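PDB 2I6X: hydrolase, haloacid dehalogenase-like family from Porphyromonas gingivalis, which probably acts as a hydrolase of the haloacid dehalogenase superfamily, with a natural substrate that is not established. Local coordinates for residues A[8-13]-A[99-104]; A[27-30]-A[35-38]; A[169-174]-A[204-209]. All coordinates share one frame; numbering follows the deposited sequence. Where two conformers were deposited one is given.

How the contacts relate
Contacts 1 and 3 belong to the same core domain. Their centres lie about 10 Å apart, and their strands 7-10 and 170-173 are neighbours in the parallel sheet. Val-9 joins them through two probable hydrogen bonds, Val-9 N to Leu-171 O and Val-9 O to Ile-173 N, each 2.8 Å. Contact 2 is a helix-to-helix contact, with its centre about 33 Å from that of contact 1 and about 37 Å from that of contact 3. It lies in the helical region inserted between strand 7-10 and helix 92-101. Just past the two strands, Asp-11 and Asp-174 come together near Lys-150, consistent with the usual active-site position in this superfamily.

Contact 1: A[8-13]-A[99-104]; sequences IVFDLG and DSLRPD
Leu-101 meets Ile-8 and Phe-10 with a single methyl group, CD1. That methyl lies 3.8 Å from Ile-8 CD1, so the two side chains touch end to end through methyls while crossing at about a right angle. Ile-8 turns CG1 away from its own carbonyl carbon (chi1 -53°), and the chain then runs on to place CD1 off the sheet, on the side where the helix lies.

Phe-10 is two residues further along strand 7-10 and faces the same side. Its ring offers an edge, not a face: Leu-101 CD1 lies near the ring plane, 4.3 Å from Phe-10 CZ. The leucine methyl therefore touches both strand side chains, with the closer approach to Ile-8. The contact is small, burying 89 Å² in total, but all three residues are buried in the protein.

Other residues complete the apolar cluster. Leu-207 of helix 200-207 touches both Ile-8 and Leu-101. Ile-173 of the neighbouring strand touches Ile-8 and Phe-10.

Strand 7-10, helix 92-101 and the adjacent parallel strand 106-111 form a beta-alpha-beta crossover with a long insertion before the helix, as in the Rossmann-like core of haloacid dehalogenase-type hydrolases.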
ATOM      1  N   ILE A   8      15.481  -0.202   1.989  1.00 59.47           N
ATOM      2  CA  ILE A   8      14.541   0.760   1.477  1.00 59.31           C
ATOM      3  C   ILE A   8      13.172   0.117   1.578  1.00 59.36           C
ATOM      4  O   ILE A   8      13.005  -1.030   1.179  1.00 60.11           O
ATOM      5  CB  ILE A   8      14.833   1.159  -0.013  1.00 59.61           C
ATOM      6  CG1 ILE A   8      16.283   1.617  -0.214  1.00 57.96           C
ATOM      7  CG2 ILE A   8      13.877   2.257  -0.489  1.00 59.62           C
ATOM      8  CD1 ILE A   8      16.780   1.338  -1.600  1.00 55.93           C
ATOM      9  N   VAL A   9      12.203   0.868   2.101  1.00 59.12           N
ATOM     10  CA  VAL A   9      10.833   0.412   2.315  1.00 58.39           C
ATOM     11  C   VAL A   9       9.930   1.316   1.503  1.00 58.92           C
ATOM     12  O   VAL A   9      10.051   2.535   1.575  1.00 59.30           O
ATOM     13  CB  VAL A   9      10.416   0.528   3.821  1.00 58.57           C
ATOM     14  CG1 VAL A   9       8.936   0.125   4.015  1.00 57.21           C
ATOM     15  CG2 VAL A   9      11.319  -0.315   4.701  1.00 57.52           C
ATOM     16  N   PHE A  10       9.027   0.723   0.726  1.00 59.33           N
ATOM     17  CA  PHE A  10       8.126   1.468  -0.139  1.00 59.50           C
ATOM     18  C   PHE A  10       6.701   1.252   0.303  1.00 60.22           C
ATOM     19  O   PHE A  10       6.342   0.144   0.707  1.00 59.94           O
ATOM     20  CB  PHE A  10       8.238   0.939  -1.572  1.00 59.02           C
ATOM     21  CG  PHE A  10       9.581   1.142  -2.198  1.00 60.14           C
ATOM     22  CD1 PHE A  10       9.817   2.235  -3.035  1.00 59.74           C
ATOM     23  CD2 PHE A  10      10.607   0.234  -1.981  1.00 59.48           C
ATOM     24  CE1 PHE A  10      11.065   2.427  -3.622  1.00 57.90           C
ATOM     25  CE2 PHE A  10      11.848   0.429  -2.548  1.00 58.15           C
ATOM     26  CZ  PHE A  10      12.073   1.529  -3.373  1.00 57.65           C
ATOM     27  N   ASP A  11       5.865   2.281   0.194  1.00 61.09           N
ATOM     28  CA  ASP A  11       4.407   2.030   0.169  1.00 62.13           C
ATOM     29  C   ASP A  11       4.032   1.572  -1.259  1.00 61.91           C
ATOM     30  O   ASP A  11       4.813   1.718  -2.188  1.00 61.78           O
ATOM     31  CB  ASP A  11       3.653   3.307   0.547  1.00 62.42           C
ATOM     32  CG  ASP A  11       2.183   3.082   0.854  1.00 66.09           C
ATOM     33  OD1 ASP A  11       1.697   1.925   0.992  1.00 69.68           O
ATOM     34  OD2 ASP A  11       1.489   4.118   0.949  1.00 74.05           O
ATOM     35  N   LEU A  12       2.835   1.028  -1.421  1.00 62.29           N
ATOM     36  CA  LEU A  12       2.334   0.591  -2.696  1.00 63.05           C
ATOM     37  C   LEU A  12       1.493   1.719  -3.302  1.00 64.02           C
ATOM     38  O   LEU A  12       1.935   2.381  -4.258  1.00 65.40           O
ATOM     39  CB  LEU A  12       1.505  -0.691  -2.530  1.00 62.35           C
ATOM     40  CG  LEU A  12       0.988  -1.362  -3.819  1.00 63.40           C
ATOM     41  CD1 LEU A  12       2.111  -1.720  -4.802  1.00 59.19           C
ATOM     42  CD2 LEU A  12       0.175  -2.596  -3.446  1.00 63.10           C
ATOM     43  N   GLY A  13       0.298   1.939  -2.745  1.00 63.73           N
ATOM     44  CA  GLY A  13      -0.581   3.008  -3.175  1.00 64.17           C
ATOM     45  C   GLY A  13       0.121   4.341  -3.006  1.00 65.16           C
ATOM     46  O   GLY A  13       0.741   4.602  -1.943  1.00 65.75           O
ATOM     47  N   ASP A  99      13.607  -3.021  -9.230  1.00 64.70           N
ATOM     48  CA  ASP A  99      14.251  -4.261  -9.594  1.00 65.28           C
ATOM     49  C   ASP A  99      15.771  -4.113  -9.718  1.00 64.76           C
ATOM     50  O   ASP A  99      16.514  -5.056  -9.413  1.00 64.71           O
ATOM     51  CB  ASP A  99      13.671  -4.806 -10.892  1.00 66.33           C
ATOM     52  CG  ASP A  99      14.084  -6.243 -11.138  1.00 69.50           C
ATOM     53  OD1 ASP A  99      14.666  -6.519 -12.211  1.00 71.53           O
ATOM     54  OD2 ASP A  99      13.858  -7.088 -10.229  1.00 73.65           O
ATOM     55  N   SER A 100      16.221  -2.933 -10.162  1.00 63.78           N
ATOM     56  CA  SER A 100      17.645  -2.624 -10.256  1.00 62.85           C
ATOM     57  C   SER A 100      18.294  -2.445  -8.890  1.00 62.85           C
ATOM     58  O   SER A 100      19.506  -2.557  -8.763  1.00 62.67           O
ATOM     59  CB  SER A 100      17.888  -1.383 -11.123  1.00 62.64           C
ATOM     60  OG  SER A 100      17.497  -0.197 -10.470  1.00 61.92           O
ATOM     61  N   LEU A 101      17.485  -2.169  -7.869  1.00 62.95           N
ATOM     62  CA  LEU A 101      18.006  -1.902  -6.549  1.00 62.86           C
ATOM     63  C   LEU A 101      18.319  -3.168  -5.773  1.00 63.51           C
ATOM     64  O   LEU A 101      19.024  -3.113  -4.782  1.00 62.72           O
ATOM     65  CB  LEU A 101      17.021  -1.050  -5.762  1.00 62.96           C
ATOM     66  CG  LEU A 101      16.852   0.401  -6.197  1.00 61.93           C
ATOM     67  CD1 LEU A 101      15.867   1.072  -5.271  1.00 61.35           C
ATOM     68  CD2 LEU A 101      18.171   1.122  -6.167  1.00 59.70           C
ATOM     69  N   ARG A 102      17.805  -4.312  -6.220  1.00 64.90           N
ATOM     70  CA  ARG A 102      17.812  -5.518  -5.370  1.00 66.20           C
ATOM     71  C   ARG A 102      19.181  -6.078  -5.013  1.00 66.21           C
ATOM     72  O   ARG A 102      19.374  -6.559  -3.889  1.00 67.37           O
ATOM     73  CB  ARG A 102      16.925  -6.643  -5.910  1.00 66.74           C
ATOM     74  CG  ARG A 102      16.706  -7.769  -4.863  1.00 69.21           C
ATOM     75  CD  ARG A 102      15.470  -7.560  -3.967  1.00 70.64           C
ATOM     76  NE  ARG A 102      14.387  -8.428  -4.429  1.00 73.46           N
ATOM     77  CZ  ARG A 102      13.888  -9.450  -3.742  1.00 74.65           C
ATOM     78  NH1 ARG A 102      14.338  -9.721  -2.524  1.00 75.50           N
ATOM     79  NH2 ARG A 102      12.914 -10.189  -4.259  1.00 75.83           N
ATOM     80  N   PRO A 103      20.131  -6.053  -5.945  1.00 65.90           N
ATOM     81  CA  PRO A 103      21.397  -6.591  -5.492  1.00 65.38           C
ATOM     82  C   PRO A 103      22.127  -5.718  -4.462  1.00 64.91           C
ATOM     83  O   PRO A 103      22.991  -6.225  -3.757  1.00 65.07           O
ATOM     84  CB  PRO A 103      22.215  -6.699  -6.786  1.00 65.71           C
ATOM     85  CG  PRO A 103      21.223  -6.567  -7.901  1.00 66.32           C
ATOM     86  CD  PRO A 103      20.172  -5.663  -7.361  1.00 65.94           C
ATOM     87  N   ASP A 104      21.798  -4.433  -4.374  1.00 63.95           N
ATOM     88  CA  ASP A 104      22.565  -3.514  -3.529  1.00 63.15           C
ATOM     89  C   ASP A 104      21.880  -3.185  -2.205  1.00 62.10           C
ATOM     90  O   ASP A 104      22.490  -2.635  -1.311  1.00 61.88           O
ATOM     91  CB  ASP A 104      22.870  -2.214  -4.285  1.00 63.53           C
ATOM     92  CG  ASP A 104      23.829  -2.414  -5.474  1.00 64.85           C
ATOM     93  OD1 ASP A 104      24.993  -2.001  -5.372  1.00 66.74           O
ATOM     94  OD2 ASP A 104      23.426  -2.962  -6.523  1.00 67.11           O
TER

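Contact 2: A[27-30]-A[35-38]; sequences RFKA and DIEE
Ile-36 packs against Phe-28 at the point where the two short helical segments come nearest, with their CA atoms 6.6 Å apart. The tight part of the contact is here. Ile-36 CG1 comes to 3.6 Å from Phe-28 CB, beside the root of the ring. From there the isoleucine chain reaches on over the ring. Its CD1 methyl makes a CH-pi contact, 3.9 Å from the ring centroid and 24° off the ring normal. The methyl is displaced toward the rim, nearest to CG and CD2. Ile-36 places CG1 opposite its backbone N (chi1 -176°), which brings CG1 to the root of the ring; the bend at the next bond lays CD1 over the face. The other branch, CG2, touches both Phe-28 CB and Lys-29 CG, the latter at 4.0 Å.

The outer side is looser and polar. Lys-29 is extended beyond CG and runs past Ile-36 toward Glu-37, whose chain bends toward the lysine. Lys-29 NZ and Glu-37 OE2 are 4.0 Å apart, a long salt bridge. A water lies beside the pair. It donates a hydrogen bond of 2.9 Å to Glu-37 OE2 and accepts a weak one from Lys-29 NZ. Both residues are exposed, so this pairing is probably weaker than a direct, buried one. The apolar pair inside it is buried.

Helix 76-83 adds Ala-82 and Leu-83 against Phe-28. Ile-36 also touches Ile-25, one turn before Phe-28 on helix 21-30. Contact 2 thus joins helix 21-30 to the short helix 36-39 after a brief loop, with helix 76-83 packed alongside, in the helical cap inserted after strand 7-10.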
ATOM      1  N   ARG A  27     -17.564   4.291  -8.918  1.00 64.15           N
ATOM      2  CA  ARG A  27     -17.939   2.880  -9.031  1.00 63.43           C
ATOM      3  C   ARG A  27     -18.750   2.395  -7.813  1.00 63.61           C
ATOM      4  O   ARG A  27     -19.785   1.709  -7.962  1.00 63.50           O
ATOM      5  CB  ARG A  27     -16.699   2.010  -9.277  1.00 63.55           C
ATOM      6  CG  ARG A  27     -15.969   2.297 -10.587  1.00 62.52           C
ATOM      7  CD  ARG A  27     -14.812   1.325 -10.801  1.00 62.61           C
ATOM      8  NE  ARG A  27     -14.001   1.701 -11.952  1.00 61.95           N
ATOM      9  CZ  ARG A  27     -13.072   0.933 -12.538  1.00 63.04           C
ATOM     10  NH1 ARG A  27     -12.797  -0.300 -12.091  1.00 60.31           N
ATOM     11  NH2 ARG A  27     -12.416   1.405 -13.597  1.00 59.82           N
ATOM     12  N   PHE A  28     -18.319   2.803  -6.614  1.00 62.98           N
ATOM     13  CA  PHE A  28     -19.078   2.493  -5.394  1.00 62.16           C
ATOM     14  C   PHE A  28     -20.503   3.039  -5.386  1.00 62.42           C
ATOM     15  O   PHE A  28     -21.431   2.345  -4.970  1.00 63.06           O
ATOM     16  CB  PHE A  28     -18.322   2.904  -4.136  1.00 60.94           C
ATOM     17  CG  PHE A  28     -17.363   1.864  -3.659  1.00 59.26           C
ATOM     18  CD1 PHE A  28     -17.823   0.608  -3.264  1.00 57.76           C
ATOM     19  CD2 PHE A  28     -15.985   2.129  -3.614  1.00 59.08           C
ATOM     20  CE1 PHE A  28     -16.925  -0.375  -2.822  1.00 58.42           C
ATOM     21  CE2 PHE A  28     -15.064   1.161  -3.175  1.00 56.15           C
ATOM     22  CZ  PHE A  28     -15.535  -0.093  -2.771  1.00 58.42           C
ATOM     23  N   LYS A  29     -20.672   4.275  -5.843  1.00 62.36           N
ATOM     24  CA  LYS A  29     -21.993   4.859  -5.993  1.00 62.21           C
ATOM     25  C   LYS A  29     -22.852   4.022  -6.943  1.00 62.33           C
ATOM     26  O   LYS A  29     -24.013   3.731  -6.644  1.00 62.00           O
ATOM     27  CB  LYS A  29     -21.885   6.302  -6.496  1.00 62.14           C
ATOM     28  CG  LYS A  29     -21.476   7.272  -5.426  1.00 63.03           C
ATOM     29  CD  LYS A  29     -21.347   8.687  -5.937  1.00 63.88           C
ATOM     30  CE  LYS A  29     -20.921   9.582  -4.793  1.00 64.85           C
ATOM     31  NZ  LYS A  29     -20.323  10.850  -5.271  1.00 66.45           N
ATOM     32  N   ALA A  30     -22.279   3.631  -8.083  1.00 62.43           N
ATOM     33  CA  ALA A  30     -23.021   2.853  -9.076  1.00 62.78           C
ATOM     34  C   ALA A  30     -23.502   1.475  -8.565  1.00 63.07           C
ATOM     35  O   ALA A  30     -24.485   0.951  -9.076  1.00 63.51           O
ATOM     36  CB  ALA A  30     -22.241   2.736 -10.393  1.00 62.22           C
ATOM     37  N   ASP A  35     -23.117   6.490   0.614  1.00 62.38           N
ATOM     38  CA  ASP A  35     -22.388   7.274   1.598  1.00 63.09           C
ATOM     39  C   ASP A  35     -20.893   6.918   1.541  1.00 62.67           C
ATOM     40  O   ASP A  35     -20.170   7.069   2.524  1.00 62.28           O
ATOM     41  CB  ASP A  35     -22.964   7.034   2.997  1.00 62.99           C
ATOM     42  CG  ASP A  35     -24.255   7.783   3.230  1.00 66.33           C
ATOM     43  OD1 ASP A  35     -24.241   9.038   3.274  1.00 68.35           O
ATOM     44  OD2 ASP A  35     -25.303   7.116   3.392  1.00 69.97           O
ATOM     45  N   ILE A  36     -20.446   6.447   0.377  1.00 62.53           N
ATOM     46  CA  ILE A  36     -19.064   5.980   0.201  1.00 62.43           C
ATOM     47  C   ILE A  36     -17.992   7.020   0.519  1.00 63.18           C
ATOM     48  O   ILE A  36     -16.962   6.687   1.106  1.00 62.89           O
ATOM     49  CB  ILE A  36     -18.788   5.364  -1.216  1.00 62.22           C
ATOM     50  CG1 ILE A  36     -17.353   4.818  -1.290  1.00 60.83           C
ATOM     51  CG2 ILE A  36     -19.090   6.351  -2.356  1.00 60.82           C
ATOM     52  CD1 ILE A  36     -17.114   3.572  -0.413  1.00 57.90           C
ATOM     53  N   GLU A  37     -18.234   8.261   0.114  1.00 64.08           N
ATOM     54  CA  GLU A  37     -17.240   9.311   0.229  1.00 65.45           C
ATOM     55  C   GLU A  37     -16.881   9.549   1.699  1.00 66.05           C
ATOM     56  O   GLU A  37     -15.708   9.700   2.049  1.00 65.76           O
ATOM     57  CB  GLU A  37     -17.756  10.574  -0.449  1.00 65.71           C
ATOM     58  CG  GLU A  37     -16.772  11.723  -0.496  1.00 67.56           C
ATOM     59  CD  GLU A  37     -16.964  12.600  -1.722  1.00 69.58           C
ATOM     60  OE1 GLU A  37     -16.500  13.766  -1.683  1.00 69.26           O
ATOM     61  OE2 GLU A  37     -17.575  12.120  -2.717  1.00 69.67           O
ATOM     62  N   GLU A  38     -17.886   9.536   2.563  1.00 67.15           N
ATOM     63  CA  GLU A  38     -17.615   9.660   3.983  1.00 68.82           C
ATOM     64  C   GLU A  38     -17.060   8.361   4.593  1.00 69.34           C
ATOM     65  O   GLU A  38     -16.272   8.413   5.542  1.00 69.47           O
ATOM     66  CB  GLU A  38     -18.823  10.234   4.754  1.00 69.08           C
ATOM     67  CG  GLU A  38     -19.563   9.269   5.682  1.00 69.95           C
ATOM     68  CD  GLU A  38     -21.023   9.633   5.832  1.00 71.33           C
ATOM     69  OE1 GLU A  38     -21.417  10.158   6.901  1.00 70.46           O
ATOM     70  OE2 GLU A  38     -21.774   9.403   4.860  1.00 71.58           O
TER
HETATM   71  O   HOH W   1     -20.380  11.799  -2.015  1.00 82.66           O

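Contact 3: A[169-174]-A[204-209]; sequences ETLFID and TRLLRE
Leu-171 meets two consecutive leucines of the last helix, Leu-206 and Leu-207, and each of its methyls takes part. Leu-171 CD1 lies 3.8 Å from Leu-206 CD1. The second methyl, CD2, touches Leu-206 CD1 as well, at 3.9 Å. It also meets Leu-207 CD2 at 4.0 Å. Leu-206 CD1 thus sits against both prongs of the strand leucine, while Leu-207 reaches only one of them. Both helix side chains cross Leu-171 at about a right angle.

Leu-171 leaves the strand on the helix side; with CG opposite its backbone N (chi1 175°), both methyls are presented to the helix. Leu-206 leaves its backbone toward the strand. Leu-207 starts along a less direct course, and its end swings closer.

The next shell holds both sides. A backbone hydrogen bond from Leu-171 to Asn-7 ties strand 170-173 to strand 7-10, and another joins Phe-172 to His-189 of strand 189-191, at the edge of the sheet. Leu-206 touches Tyr-191 of that edge strand, while Leu-207 reaches the other way, to Tyr-97 of helix 92-101 and to Tyr-105.

The C-terminal helix packs on this face of the sheet, beside helix 92-101. The contact is made by methyl groups alone. Dispersion and the burial of apolar surface should hold it. No polar group bridges the two segments, so shape probably sets the geometry.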
ATOM      1  N   GLU A 169      19.285   2.998   9.173  1.00 60.66           N
ATOM      2  CA  GLU A 169      19.901   2.536   7.938  1.00 59.86           C
ATOM      3  C   GLU A 169      18.850   2.320   6.859  1.00 59.47           C
ATOM      4  O   GLU A 169      19.133   1.762   5.806  1.00 59.05           O
ATOM      5  CB  GLU A 169      20.662   1.242   8.182  1.00 59.91           C
ATOM      6  CG  GLU A 169      21.822   1.376   9.159  1.00 60.08           C
ATOM      7  CD  GLU A 169      22.676   0.123   9.201  1.00 61.64           C
ATOM      8  OE1 GLU A 169      22.188  -0.948   8.767  1.00 61.70           O
ATOM      9  OE2 GLU A 169      23.842   0.207   9.653  1.00 63.45           O
ATOM     10  N   THR A 170      17.634   2.767   7.128  1.00 59.18           N
ATOM     11  CA  THR A 170      16.505   2.459   6.264  1.00 59.27           C
ATOM     12  C   THR A 170      15.876   3.724   5.702  1.00 59.87           C
ATOM     13  O   THR A 170      15.646   4.674   6.441  1.00 60.06           O
ATOM     14  CB  THR A 170      15.436   1.621   7.027  1.00 58.79           C
ATOM     15  OG1 THR A 170      16.078   0.490   7.649  1.00 58.52           O
ATOM     16  CG2 THR A 170      14.374   1.139   6.090  1.00 55.69           C
ATOM     17  N   LEU A 171      15.601   3.727   4.395  1.00 60.33           N
ATOM     18  CA  LEU A 171      14.856   4.818   3.764  1.00 60.82           C
ATOM     19  C   LEU A 171      13.396   4.408   3.568  1.00 60.99           C
ATOM     20  O   LEU A 171      13.130   3.378   2.967  1.00 61.08           O
ATOM     21  CB  LEU A 171      15.520   5.216   2.444  1.00 60.41           C
ATOM     22  CG  LEU A 171      14.839   6.256   1.567  1.00 61.20           C
ATOM     23  CD1 LEU A 171      14.725   7.600   2.297  1.00 59.91           C
ATOM     24  CD2 LEU A 171      15.621   6.403   0.253  1.00 60.96           C
ATOM     25  N   PHE A 172      12.460   5.193   4.106  1.00 61.93           N
ATOM     26  CA  PHE A 172      11.007   4.881   4.067  1.00 62.27           C
ATOM     27  C   PHE A 172      10.305   5.837   3.124  1.00 62.49           C
ATOM     28  O   PHE A 172      10.378   7.059   3.304  1.00 62.89           O
ATOM     29  CB  PHE A 172      10.407   4.959   5.485  1.00 62.16           C
ATOM     30  CG  PHE A 172       8.882   4.749   5.548  1.00 63.38           C
ATOM     31  CD1 PHE A 172       8.320   3.482   5.359  1.00 65.20           C
ATOM     32  CD2 PHE A 172       8.024   5.819   5.832  1.00 62.47           C
ATOM     33  CE1 PHE A 172       6.902   3.275   5.436  1.00 65.10           C
ATOM     34  CE2 PHE A 172       6.635   5.639   5.919  1.00 64.75           C
ATOM     35  CZ  PHE A 172       6.062   4.360   5.718  1.00 64.24           C
ATOM     36  N   ILE A 173       9.670   5.298   2.077  1.00 63.85           N
ATOM     37  CA  ILE A 173       9.082   6.131   1.005  1.00 62.01           C
ATOM     38  C   ILE A 173       7.577   5.958   1.033  1.00 63.52           C
ATOM     39  O   ILE A 173       7.044   4.893   0.672  1.00 64.32           O
ATOM     40  CB  ILE A 173       9.711   5.826  -0.378  1.00 62.72           C
ATOM     41  CG1 ILE A 173      11.243   5.936  -0.313  1.00 60.59           C
ATOM     42  CG2 ILE A 173       9.115   6.746  -1.500  1.00 60.18           C
ATOM     43  CD1 ILE A 173      11.998   5.303  -1.513  1.00 58.90           C
ATOM     44  N   ASP A 174       6.882   6.991   1.512  1.00 63.87           N
ATOM     45  CA  ASP A 174       5.422   6.915   1.720  1.00 64.43           C
ATOM     46  C   ASP A 174       4.831   8.298   1.483  1.00 64.37           C
ATOM     47  O   ASP A 174       5.407   9.276   1.904  1.00 65.04           O
ATOM     48  CB  ASP A 174       5.093   6.412   3.129  1.00 63.76           C
ATOM     49  CG  ASP A 174       3.644   5.896   3.289  1.00 66.05           C
ATOM     50  OD1 ASP A 174       2.698   6.513   2.766  1.00 69.57           O
ATOM     51  OD2 ASP A 174       3.425   4.867   3.980  1.00 67.18           O
ATOM     52  N   THR A 204      17.292   8.184  -6.322  1.00 64.94           N
ATOM     53  CA  THR A 204      18.627   7.855  -6.861  1.00 64.51           C
ATOM     54  C   THR A 204      19.692   8.754  -6.227  1.00 65.64           C
ATOM     55  O   THR A 204      20.842   8.332  -6.026  1.00 65.37           O
ATOM     56  CB  THR A 204      18.680   8.023  -8.415  1.00 64.47           C
ATOM     57  OG1 THR A 204      17.544   7.391  -9.015  1.00 62.10           O
ATOM     58  CG2 THR A 204      19.952   7.422  -9.020  1.00 62.38           C
ATOM     59  N   ARG A 205      19.284   9.992  -5.926  1.00 66.46           N
ATOM     60  CA  ARG A 205      20.107  10.995  -5.250  1.00 67.47           C
ATOM     61  C   ARG A 205      20.324  10.647  -3.791  1.00 67.69           C
ATOM     62  O   ARG A 205      21.454  10.678  -3.313  1.00 67.82           O
ATOM     63  CB  ARG A 205      19.440  12.370  -5.327  1.00 67.86           C
ATOM     64  CG  ARG A 205      20.190  13.423  -6.118  1.00 70.49           C
ATOM     65  CD  ARG A 205      20.802  14.470  -5.177  1.00 75.76           C
ATOM     66  NE  ARG A 205      21.186  15.721  -5.860  1.00 78.93           N
ATOM     67  CZ  ARG A 205      20.380  16.774  -6.020  1.00 80.36           C
ATOM     68  NH1 ARG A 205      20.819  17.860  -6.639  1.00 79.36           N
ATOM     69  NH2 ARG A 205      19.132  16.745  -5.553  1.00 82.30           N
ATOM     70  N   LEU A 206      19.243  10.335  -3.080  1.00 67.91           N
ATOM     71  CA  LEU A 206      19.339  10.014  -1.662  1.00 68.48           C
ATOM     72  C   LEU A 206      20.280   8.843  -1.430  1.00 68.60           C
ATOM     73  O   LEU A 206      21.059   8.858  -0.480  1.00 69.46           O
ATOM     74  CB  LEU A 206      17.966   9.706  -1.046  1.00 68.36           C
ATOM     75  CG  LEU A 206      16.947  10.835  -0.831  1.00 68.86           C
ATOM     76  CD1 LEU A 206      15.724  10.299  -0.108  1.00 68.76           C
ATOM     77  CD2 LEU A 206      17.513  12.042  -0.072  1.00 68.36           C
ATOM     78  N   LEU A 207      20.216   7.849  -2.313  1.00 68.26           N
ATOM     79  CA  LEU A 207      20.998   6.625  -2.165  1.00 67.86           C
ATOM     80  C   LEU A 207      22.496   6.859  -2.351  1.00 68.01           C
ATOM     81  O   LEU A 207      23.311   6.088  -1.851  1.00 68.49           O
ATOM     82  CB  LEU A 207      20.478   5.530  -3.105  1.00 67.15           C
ATOM     83  CG  LEU A 207      19.000   5.169  -2.918  1.00 66.41           C
ATOM     84  CD1 LEU A 207      18.564   4.159  -3.962  1.00 64.62           C
ATOM     85  CD2 LEU A 207      18.724   4.666  -1.496  1.00 64.36           C
ATOM     86  N   ARG A 208      22.845   7.937  -3.043  1.00 68.19           N
ATOM     87  CA  ARG A 208      24.242   8.352  -3.265  0.50 68.13           C
ATOM     88  C   ARG A 208      24.973   8.790  -1.994  1.00 68.67           C
ATOM     89  O   ARG A 208      26.206   8.811  -1.946  1.00 68.78           O
ATOM     90  CB  ARG A 208      24.299   9.502  -4.273  0.50 67.51           C
ATOM     91  CG  ARG A 208      25.029   9.174  -5.550  0.50 65.81           C
ATOM     92  CD  ARG A 208      25.044  10.363  -6.484  0.50 61.82           C
ATOM     93  NE  ARG A 208      24.125  10.182  -7.605  0.50 59.89           N
ATOM     94  CZ  ARG A 208      23.188  11.047  -7.979  0.50 57.43           C
ATOM     95  NH1 ARG A 208      23.029  12.196  -7.342  0.50 57.61           N
ATOM     96  NH2 ARG A 208      22.423  10.766  -9.012  0.50 55.59           N
ATOM     97  N   GLU A 209      24.212   9.157  -0.961  1.00 69.54           N
ATOM     98  CA  GLU A 209      24.834   9.798   0.226  1.00 70.91           C
ATOM     99  C   GLU A 209      25.525   8.906   1.294  1.00 70.32           C
ATOM    100  O   GLU A 209      25.101   7.782   1.588  1.00 69.66           O
ATOM    101  CB  GLU A 209      23.897  10.831   0.866  1.00 71.40           C
ATOM    102  CG  GLU A 209      22.916  10.280   1.862  1.00 74.19           C
ATOM    103  CD  GLU A 209      22.623  11.289   2.960  1.00 78.83           C
ATOM    104  OE1 GLU A 209      21.427  11.439   3.299  1.00 82.32           O
ATOM    105  OE2 GLU A 209      23.577  11.940   3.470  1.00 78.85           O
TER